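PDB 2EJ5: enoyl-CoA hydratase subunit II from Geobacillus kaustophilus, which probably hydrates enoyl-CoA thioesters as a member of the enoyl-CoA hydratase/isomerase family, with a presumed role in phenylacetic acid breakdown. Local coordinates for residues D22-F27 with F60-D65; C50-G55 with V98-G103; L112-D117 with Y144-L149. All coordinates share one frame; numbering follows the deposited sequence.

Contact 1. Residues D22-F27 with F60-D65; sequences DQLNAF and FCAGED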
loop_
_atom_site.group_PDB
_atom_site.type_symbol
_atom_site.label_atom_id
_atom_site.label_comp_id
_atom_site.label_asym_id
_atom_site.label_seq_id
_atom_site.Cartn_x
_atom_site.Cartn_y
_atom_site.Cartn_z
ATOM N N ASP A 22 18.134 25.734 -19.112
ATOM C CA ASP A 22 17.262 26.839 -19.570
ATOM C C ASP A 22 15.788 26.423 -19.737
ATOM O O ASP A 22 14.872 27.258 -19.661
ATOM C CB ASP A 22 17.771 27.470 -20.871
ATOM C CG ASP A 22 19.273 27.741 -20.859
ATOM O OD1 ASP A 22 19.865 27.860 -19.764
ATOM O OD2 ASP A 22 19.857 27.831 -21.966
ATOM N N GLN A 23 15.558 25.136 -19.966
ATOM C CA GLN A 23 14.195 24.625 -20.094
ATOM C C GLN A 23 13.811 23.750 -18.882
ATOM O O GLN A 23 12.942 22.882 -18.994
ATOM C CB GLN A 23 14.068 23.838 -21.395
ATOM C CG GLN A 23 14.503 24.617 -22.678
ATOM C CD GLN A 23 16.007 24.594 -22.923
ATOM O OE1 GLN A 23 16.708 23.632 -22.573
ATOM N NE2 GLN A 23 16.514 25.656 -23.541
ATOM N N LEU A 24 14.474 23.994 -17.742
ATOM C CA LEU A 24 14.206 23.309 -16.468
ATOM C C LEU A 24 14.355 21.790 -16.609
ATOM O O LEU A 24 13.571 21.002 -16.033
ATOM C CB LEU A 24 12.824 23.704 -15.909
ATOM C CG LEU A 24 12.487 25.182 -15.654
ATOM C CD1 LEU A 24 10.998 25.393 -15.373
ATOM C CD2 LEU A 24 13.327 25.777 -14.540
ATOM N N ASN A 25 15.354 21.404 -17.406
ATOM C CA ASN A 25 15.718 20.017 -17.691
ATOM C C ASN A 25 14.540 19.189 -18.280
ATOM O O ASN A 25 14.436 17.981 -18.078
ATOM C CB ASN A 25 16.389 19.374 -16.450
ATOM C CG ASN A 25 17.492 20.271 -15.864
ATOM O OD1 ASN A 25 18.345 20.762 -16.611
ATOM N ND2 ASN A 25 17.450 20.529 -14.556
ATOM N N ALA A 26 13.673 19.859 -19.031
ATOM C CA ALA A 26 12.539 19.180 -19.647
ATOM C C ALA A 26 13.027 18.166 -20.673
ATOM O O ALA A 26 14.074 18.359 -21.333
ATOM C CB ALA A 26 11.559 20.164 -20.225
ATOM N N PHE A 27 12.324 17.037 -20.739
ATOM C CA PHE A 27 12.725 15.941 -21.600
ATOM C C PHE A 27 12.520 16.259 -23.082
ATOM O O PHE A 27 11.499 16.837 -23.468
ATOM C CB PHE A 27 11.903 14.697 -21.304
ATOM C CG PHE A 27 12.260 14.019 -20.017
ATOM C CD1 PHE A 27 13.458 13.324 -19.890
ATOM C CD2 PHE A 27 11.370 14.035 -18.950
ATOM C CE1 PHE A 27 13.786 12.675 -18.681
ATOM C CE2 PHE A 27 11.692 13.384 -17.751
ATOM C CZ PHE A 27 12.891 12.701 -17.637
ATOM N N PHE A 60 14.728 20.291 -10.754
ATOM C CA PHE A 60 15.094 18.894 -10.995
ATOM C C PHE A 60 14.746 18.544 -12.475
ATOM O O PHE A 60 15.635 18.240 -13.288
ATOM C CB PHE A 60 14.410 17.967 -9.955
ATOM C CG PHE A 60 14.573 16.481 -10.219
ATOM C CD1 PHE A 60 15.755 15.809 -9.865
ATOM C CD2 PHE A 60 13.532 15.742 -10.813
ATOM C CE1 PHE A 60 15.913 14.436 -10.096
ATOM C CE2 PHE A 60 13.670 14.371 -11.039
ATOM C CZ PHE A 60 14.873 13.692 -10.661
ATOM N N CYS A 61 13.462 18.625 -12.808
ATOM C CA CYS A 61 12.942 18.277 -14.153
ATOM C C CYS A 61 11.482 18.700 -14.287
ATOM O O CYS A 61 10.600 18.212 -13.534
ATOM C CB CYS A 61 13.103 16.786 -14.429
ATOM S SG CYS A 61 12.513 16.225 -16.088
ATOM N N ALA A 62 11.206 19.610 -15.227
ATOM C CA ALA A 62 9.849 20.099 -15.409
ATOM C C ALA A 62 8.968 19.158 -16.270
ATOM O O ALA A 62 7.824 19.498 -16.573
ATOM C CB ALA A 62 9.850 21.526 -15.964
ATOM N N GLY A 63 9.510 18.007 -16.660
ATOM C CA GLY A 63 8.804 16.995 -17.463
ATOM C C GLY A 63 8.919 17.197 -18.974
ATOM O O GLY A 63 9.983 17.497 -19.475
ATOM N N GLU A 64 7.829 17.019 -19.702
ATOM C CA GLU A 64 7.902 17.167 -21.164
ATOM C C GLU A 64 8.058 18.642 -21.552
ATOM O O GLU A 64 7.361 19.523 -21.042
ATOM C CB GLU A 64 6.678 16.548 -21.854
ATOM C CG GLU A 64 6.617 16.704 -23.365
ATOM C CD GLU A 64 7.641 15.866 -24.132
ATOM O OE1 GLU A 64 8.348 15.049 -23.539
ATOM O OE2 GLU A 64 7.749 16.027 -25.357
ATOM N N ASP A 65 9.027 18.875 -22.427
ATOM C CA ASP A 65 9.287 20.157 -23.027
ATOM C C ASP A 65 8.045 20.493 -23.848
ATOM O O ASP A 65 7.683 19.762 -24.791
ATOM C CB ASP A 65 10.528 20.039 -23.917
ATOM C CG ASP A 65 11.109 21.401 -24.330
ATOM O OD1 ASP A 65 10.902 21.798 -25.504
ATOM O OD2 ASP A 65 11.789 22.055 -23.509
#
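The backbone N of F27 lies 2.7 Å from O of G63, the shortest polar bond between the two loops, with the donor tilted 24° from the carbonyl plane. F27 O in turn takes a weak bond from D65 N, and these two bonds join F27 to E64 in a single backbone bridge. Three residues before F27, L24 O accepts from A62 N at 2.9 Å, while L24 CB rests against A62 CB at 3.7 Å. L24 and N25 both have positive phi, a tight bend that brings the N25 amide to F60. There ND2 donates to F60 O at 3.2 Å from well above the carbonyl plane and also serves A56 O, and OD1 accepts from R20 N, so both ends of the amide are held. In crotonase-like enzymes the loop at this place supplies one of the two backbone N-H groups of the oxyanion hole, and a similar role is likely for 60-65. With SG anti to its backbone N (chi1 -179°), C61 reaches the F27 ring, its sulfur 4.0 Å from the centroid in an oblique sulfur-aromatic contact. C61 SG also accepts from G63 N at 3.5 Å. Y83 of helix 75-92 meets F27 edge-to-face and hydrogen-bonds OE1 of E64, which also forms a salt bridge with R82. D65 OD2 pairs with R20.

Contact 2. Residues C50-G55 with V98-G103; sequences CVVITG and VAAVNG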
loop_
_atom_site.group_PDB
_atom_site.type_symbol
_atom_site.label_atom_id
_atom_site.label_comp_id
_atom_site.label_asym_id
_atom_site.label_seq_id
_atom_site.Cartn_x
_atom_site.Cartn_y
_atom_site.Cartn_z
ATOM N N CYS A 50 26.385 2.923 -7.228
ATOM C CA CYS A 50 25.235 3.758 -6.919
ATOM C C CYS A 50 25.024 4.712 -8.054
ATOM O O CYS A 50 25.985 5.100 -8.746
ATOM C CB CYS A 50 25.445 4.570 -5.624
ATOM S SG CYS A 50 23.948 5.450 -4.979
ATOM N N VAL A 51 23.785 5.105 -8.270
ATOM C CA VAL A 51 23.505 6.106 -9.286
ATOM C C VAL A 51 22.798 7.267 -8.661
ATOM O O VAL A 51 21.898 7.087 -7.841
ATOM C CB VAL A 51 22.642 5.546 -10.482
ATOM C CG1 VAL A 51 22.338 6.654 -11.501
ATOM C CG2 VAL A 51 23.378 4.412 -11.170
ATOM N N VAL A 52 23.191 8.475 -9.042
ATOM C CA VAL A 52 22.460 9.651 -8.605
ATOM C C VAL A 52 21.909 10.359 -9.818
ATOM O O VAL A 52 22.647 10.690 -10.732
ATOM C CB VAL A 52 23.349 10.637 -7.771
ATOM C CG1 VAL A 52 22.546 11.916 -7.346
ATOM C CG2 VAL A 52 23.914 9.936 -6.557
ATOM N N ILE A 53 20.615 10.634 -9.811
ATOM C CA ILE A 53 20.006 11.500 -10.844
ATOM C C ILE A 53 19.624 12.828 -10.194
ATOM O O ILE A 53 18.945 12.864 -9.158
ATOM C CB ILE A 53 18.740 10.816 -11.441
ATOM C CG1 ILE A 53 19.117 9.424 -11.956
ATOM C CG2 ILE A 53 18.027 11.752 -12.438
ATOM C CD1 ILE A 53 17.988 8.599 -12.651
ATOM N N THR A 54 20.077 13.931 -10.794
ATOM C CA THR A 54 19.795 15.260 -10.289
ATOM C C THR A 54 19.674 16.208 -11.475
ATOM O O THR A 54 20.023 15.835 -12.593
ATOM C CB THR A 54 20.905 15.731 -9.309
ATOM O OG1 THR A 54 20.437 16.857 -8.581
ATOM C CG2 THR A 54 22.178 16.100 -10.029
ATOM N N GLY A 55 19.120 17.387 -11.246
ATOM C CA GLY A 55 18.950 18.394 -12.293
ATOM C C GLY A 55 20.004 19.509 -12.221
ATOM O O GLY A 55 20.355 19.954 -11.145
ATOM N N VAL A 98 19.404 7.041 -6.539
ATOM C CA VAL A 98 18.902 8.116 -5.752
ATOM C C VAL A 98 18.457 9.255 -6.645
ATOM O O VAL A 98 19.241 9.743 -7.466
ATOM C CB VAL A 98 20.057 8.670 -4.814
ATOM C CG1 VAL A 98 19.506 9.749 -3.915
ATOM C CG2 VAL A 98 20.707 7.523 -4.032
ATOM N N ALA A 99 17.218 9.694 -6.491
ATOM C CA ALA A 99 16.755 10.964 -7.086
ATOM C C ALA A 99 17.129 12.076 -6.111
ATOM O O ALA A 99 16.598 12.129 -5.009
ATOM C CB ALA A 99 15.268 10.942 -7.310
ATOM N N ALA A 100 18.119 12.884 -6.485
ATOM C CA ALA A 100 18.491 14.066 -5.739
ATOM C C ALA A 100 17.688 15.261 -6.281
ATOM O O ALA A 100 18.115 15.940 -7.245
ATOM C CB ALA A 100 20.004 14.317 -5.866
ATOM N N VAL A 101 16.507 15.484 -5.708
ATOM C CA VAL A 101 15.548 16.431 -6.260
ATOM C C VAL A 101 15.925 17.831 -5.733
ATOM O O VAL A 101 15.522 18.220 -4.640
ATOM C CB VAL A 101 14.065 16.047 -5.884
ATOM C CG1 VAL A 101 13.047 17.037 -6.560
ATOM C CG2 VAL A 101 13.781 14.591 -6.274
ATOM N N ASN A 102 16.745 18.535 -6.508
ATOM C CA ASN A 102 17.308 19.851 -6.135
ATOM C C ASN A 102 16.343 21.032 -6.218
ATOM O O ASN A 102 16.570 22.068 -5.581
ATOM C CB ASN A 102 18.537 20.168 -6.998
ATOM C CG ASN A 102 18.262 20.041 -8.479
ATOM O OD1 ASN A 102 17.989 18.941 -8.979
ATOM N ND2 ASN A 102 18.377 21.164 -9.213
ATOM N N GLY A 103 15.267 20.875 -6.989
ATOM C CA GLY A 103 14.260 21.926 -7.106
ATOM C C GLY A 103 12.989 21.302 -7.671
ATOM O O GLY A 103 12.701 20.139 -7.388
#
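V52 and A100 form the apolar middle of this strand pair, with V52 CG1 set against the A100 methyl CB at 3.8 Å. V52 has CG1 anti to its backbone N (chi1 178°), which turns that branch along the sheet toward A100, while CG2 lies more loosely beside V98 CB. C50 SG touches V98 CG2 at 4.0 Å. The side chains of V52, T54, V98 and A100 lie on one face of the sheet, those of I53 and A99 on the other. Between the two faces the backbones form a parallel ladder: V98 N donates to V51 O, I53 N to V98 O at 2.9 Å, and A100 N to I53 O at 2.8 Å. Toward the C-terminal end the side chains take over the polar work. The T54 hydroxyl OG1 donates to A100 O at 2.8 Å. Beyond it N102, with CG between its backbone N and carbonyl carbon (chi1 53°), lifts OD1 to accept the N-H of G55 at 3.0 Å, the donor standing above the plane of the amide carbonyl. The two strands are parallel neighbours joined in sequence through helix 75-92, part of the sheet of the crotonase fold. Strand 13-18 flanks 50-55 and strand 118-122 flanks 97-101; helix 185-197 covers C50, V52 and V98 through L196 and A193, while A99 packs on C116, just past helix 108-115.

Contact 3. Residues L112-D117 with Y144-L149; sequences LALACD and YYLPRL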
loop_
_atom_site.group_PDB
_atom_site.type_symbol
_atom_site.label_atom_id
_atom_site.label_comp_id
_atom_site.label_asym_id
_atom_site.label_seq_id
_atom_site.Cartn_x
_atom_site.Cartn_y
_atom_site.Cartn_z
ATOM N N LEU A 112 9.739 10.493 -12.977
ATOM C CA LEU A 112 11.116 10.016 -12.867
ATOM C C LEU A 112 11.542 9.898 -11.382
ATOM O O LEU A 112 12.151 8.903 -10.993
ATOM C CB LEU A 112 12.087 10.981 -13.603
ATOM C CG LEU A 112 13.546 10.513 -13.613
ATOM C CD1 LEU A 112 13.717 9.191 -14.318
ATOM C CD2 LEU A 112 14.444 11.567 -14.298
ATOM N N ALA A 113 11.242 10.920 -10.584
ATOM C CA ALA A 113 11.619 10.895 -9.164
ATOM C C ALA A 113 10.945 9.722 -8.401
ATOM O O ALA A 113 11.578 9.033 -7.599
ATOM C CB ALA A 113 11.323 12.236 -8.500
ATOM N N LEU A 114 9.664 9.472 -8.697
ATOM C CA LEU A 114 8.925 8.390 -8.046
ATOM C C LEU A 114 9.486 7.018 -8.410
ATOM O O LEU A 114 9.346 6.057 -7.630
ATOM C CB LEU A 114 7.450 8.463 -8.471
ATOM C CG LEU A 114 6.656 9.730 -8.191
ATOM C CD1 LEU A 114 5.189 9.565 -8.675
ATOM C CD2 LEU A 114 6.702 10.090 -6.679
ATOM N N ALA A 115 10.088 6.900 -9.606
ATOM C CA ALA A 115 10.652 5.618 -10.062
ATOM C C ALA A 115 12.006 5.274 -9.432
ATOM O O ALA A 115 12.492 4.126 -9.546
ATOM C CB ALA A 115 10.752 5.555 -11.614
ATOM N N CYS A 116 12.643 6.262 -8.794
ATOM C CA CYS A 116 13.932 6.020 -8.135
ATOM C C CYS A 116 13.741 5.347 -6.788
ATOM O O CYS A 116 12.647 5.333 -6.268
ATOM C CB CYS A 116 14.709 7.331 -7.983
ATOM S SG CYS A 116 15.189 7.994 -9.641
ATOM N N ASP A 117 14.817 4.804 -6.222
ATOM C CA ASP A 117 14.734 4.032 -4.964
ATOM C C ASP A 117 14.665 4.930 -3.724
ATOM O O ASP A 117 13.994 4.581 -2.724
ATOM C CB ASP A 117 15.944 3.083 -4.823
ATOM C CG ASP A 117 16.110 2.174 -6.024
ATOM O OD1 ASP A 117 15.115 1.515 -6.424
ATOM O OD2 ASP A 117 17.242 2.096 -6.556
ATOM N N TYR A 144 1.595 3.759 -11.759
ATOM C CA TYR A 144 2.028 2.445 -11.318
ATOM C C TYR A 144 2.787 2.642 -10.011
ATOM O O TYR A 144 2.574 1.913 -9.033
ATOM C CB TYR A 144 2.944 1.775 -12.367
ATOM C CG TYR A 144 3.264 0.332 -12.006
ATOM C CD1 TYR A 144 2.395 -0.726 -12.364
ATOM C CD2 TYR A 144 4.429 0.021 -11.275
ATOM C CE1 TYR A 144 2.697 -2.060 -12.024
ATOM C CE2 TYR A 144 4.730 -1.303 -10.920
ATOM C CZ TYR A 144 3.870 -2.333 -11.294
ATOM O OH TYR A 144 4.190 -3.646 -10.915
ATOM N N TYR A 145 3.681 3.644 -9.980
ATOM C CA TYR A 145 4.471 3.884 -8.772
ATOM C C TYR A 145 3.720 4.506 -7.620
ATOM O O TYR A 145 3.931 4.148 -6.450
ATOM C CB TYR A 145 5.668 4.776 -9.107
ATOM C CG TYR A 145 6.616 4.042 -10.041
ATOM C CD1 TYR A 145 7.301 2.928 -9.603
ATOM C CD2 TYR A 145 6.782 4.442 -11.362
ATOM C CE1 TYR A 145 8.161 2.218 -10.472
ATOM C CE2 TYR A 145 7.624 3.731 -12.243
ATOM C CZ TYR A 145 8.318 2.641 -11.780
ATOM O OH TYR A 145 9.176 1.925 -12.626
ATOM N N LEU A 146 2.892 5.484 -7.952
ATOM C CA LEU A 146 2.364 6.390 -6.928
ATOM C C LEU A 146 1.469 5.650 -5.923
ATOM O O LEU A 146 1.648 5.830 -4.753
ATOM C CB LEU A 146 1.634 7.582 -7.555
ATOM C CG LEU A 146 1.223 8.698 -6.604
ATOM C CD1 LEU A 146 2.471 9.212 -5.735
ATOM C CD2 LEU A 146 0.498 9.820 -7.408
ATOM N N PRO A 147 0.488 4.847 -6.379
ATOM C CA PRO A 147 -0.300 4.175 -5.336
ATOM C C PRO A 147 0.524 3.168 -4.529
ATOM O O PRO A 147 0.146 2.876 -3.381
ATOM C CB PRO A 147 -1.384 3.426 -6.108
ATOM C CG PRO A 147 -1.322 3.932 -7.506
ATOM C CD PRO A 147 0.041 4.491 -7.729
ATOM N N ARG A 148 1.607 2.632 -5.110
ATOM C CA ARG A 148 2.513 1.750 -4.338
ATOM C C ARG A 148 3.324 2.502 -3.285
ATOM O O ARG A 148 3.975 1.859 -2.439
ATOM C CB ARG A 148 3.485 0.954 -5.229
ATOM C CG ARG A 148 2.808 -0.051 -6.212
ATOM C CD ARG A 148 1.875 -1.015 -5.558
ATOM N NE ARG A 148 1.232 -1.827 -6.618
ATOM C CZ ARG A 148 1.810 -2.081 -7.792
ATOM N NH1 ARG A 148 3.030 -1.650 -7.958
ATOM N NH2 ARG A 148 1.171 -2.774 -8.746
ATOM N N LEU A 149 3.315 3.834 -3.341
ATOM C CA LEU A 149 3.993 4.638 -2.333
ATOM C C LEU A 149 3.017 5.276 -1.360
ATOM O O LEU A 149 3.312 5.356 -0.151
ATOM C CB LEU A 149 4.815 5.759 -2.955
ATOM C CG LEU A 149 5.975 5.350 -3.844
ATOM C CD1 LEU A 149 6.546 6.548 -4.615
ATOM C CD2 LEU A 149 7.021 4.646 -3.007
HETATM O O HOH W 1 11.944 1.976 -11.156
#
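Two helices of the crotonase fold, 108-115 and 142-150, meet where L114 and A115 press on Y145, L146 and L149. A115 lies over one face of the Y145 ring: its CA stands 4.0 Å from the centroid and only 4° off the ring normal, a CH-pi contact, and its CB approaches CE2 at 3.7 Å. The phenol also has a polar link, because a water that donates to A115 O at 2.7 Å also hydrogen-bonds Y145 OH at 3.1 Å, bridging A115 to the ring hydroxyl. L114 divides its two methyls between two partners about one turn apart, CD1 meeting L146 CD1 at 4.0 Å and CD2 meeting L149 CD1 at 4.1 Å, while its CB faces Y145 CB. The second helix is kinked at P147, whose nitrogen carries no hydrogen to bond the preceding turn. L175 covers both L114 and L149, L146 packs on helix 152-161, and A153 of a third subunit reaches L149. The contact thus joins a core helix to one that lies against neighbouring subunits, as in the trimers of the crotonase family, in whose members the start of the helix matching 108-115 typically contributes the second oxyanion-hole N-H.

From the N terminus, the chain leaves strand 13-18 through the 22-27 loop, makes helix 29-44 and strand 50-55, and returns at 60-65, where contact 1 closes that excursion. Strand 50-55 belongs to contact 2, which closes the passage through the 60-65 loop and helix 75-92 when 98-103 arrives, so contacts 1 and 2 cross along the sequence. Contact 3 opens later, at 112-117, and closes at 144-149 after a passage through strands 118-122 and 126-128; it is in series with both. In space F60 packs on I53, A100 and N102 of contact 2 and on L112 and A113 of contact 3, linking the loops, the sheet and helix 108-115.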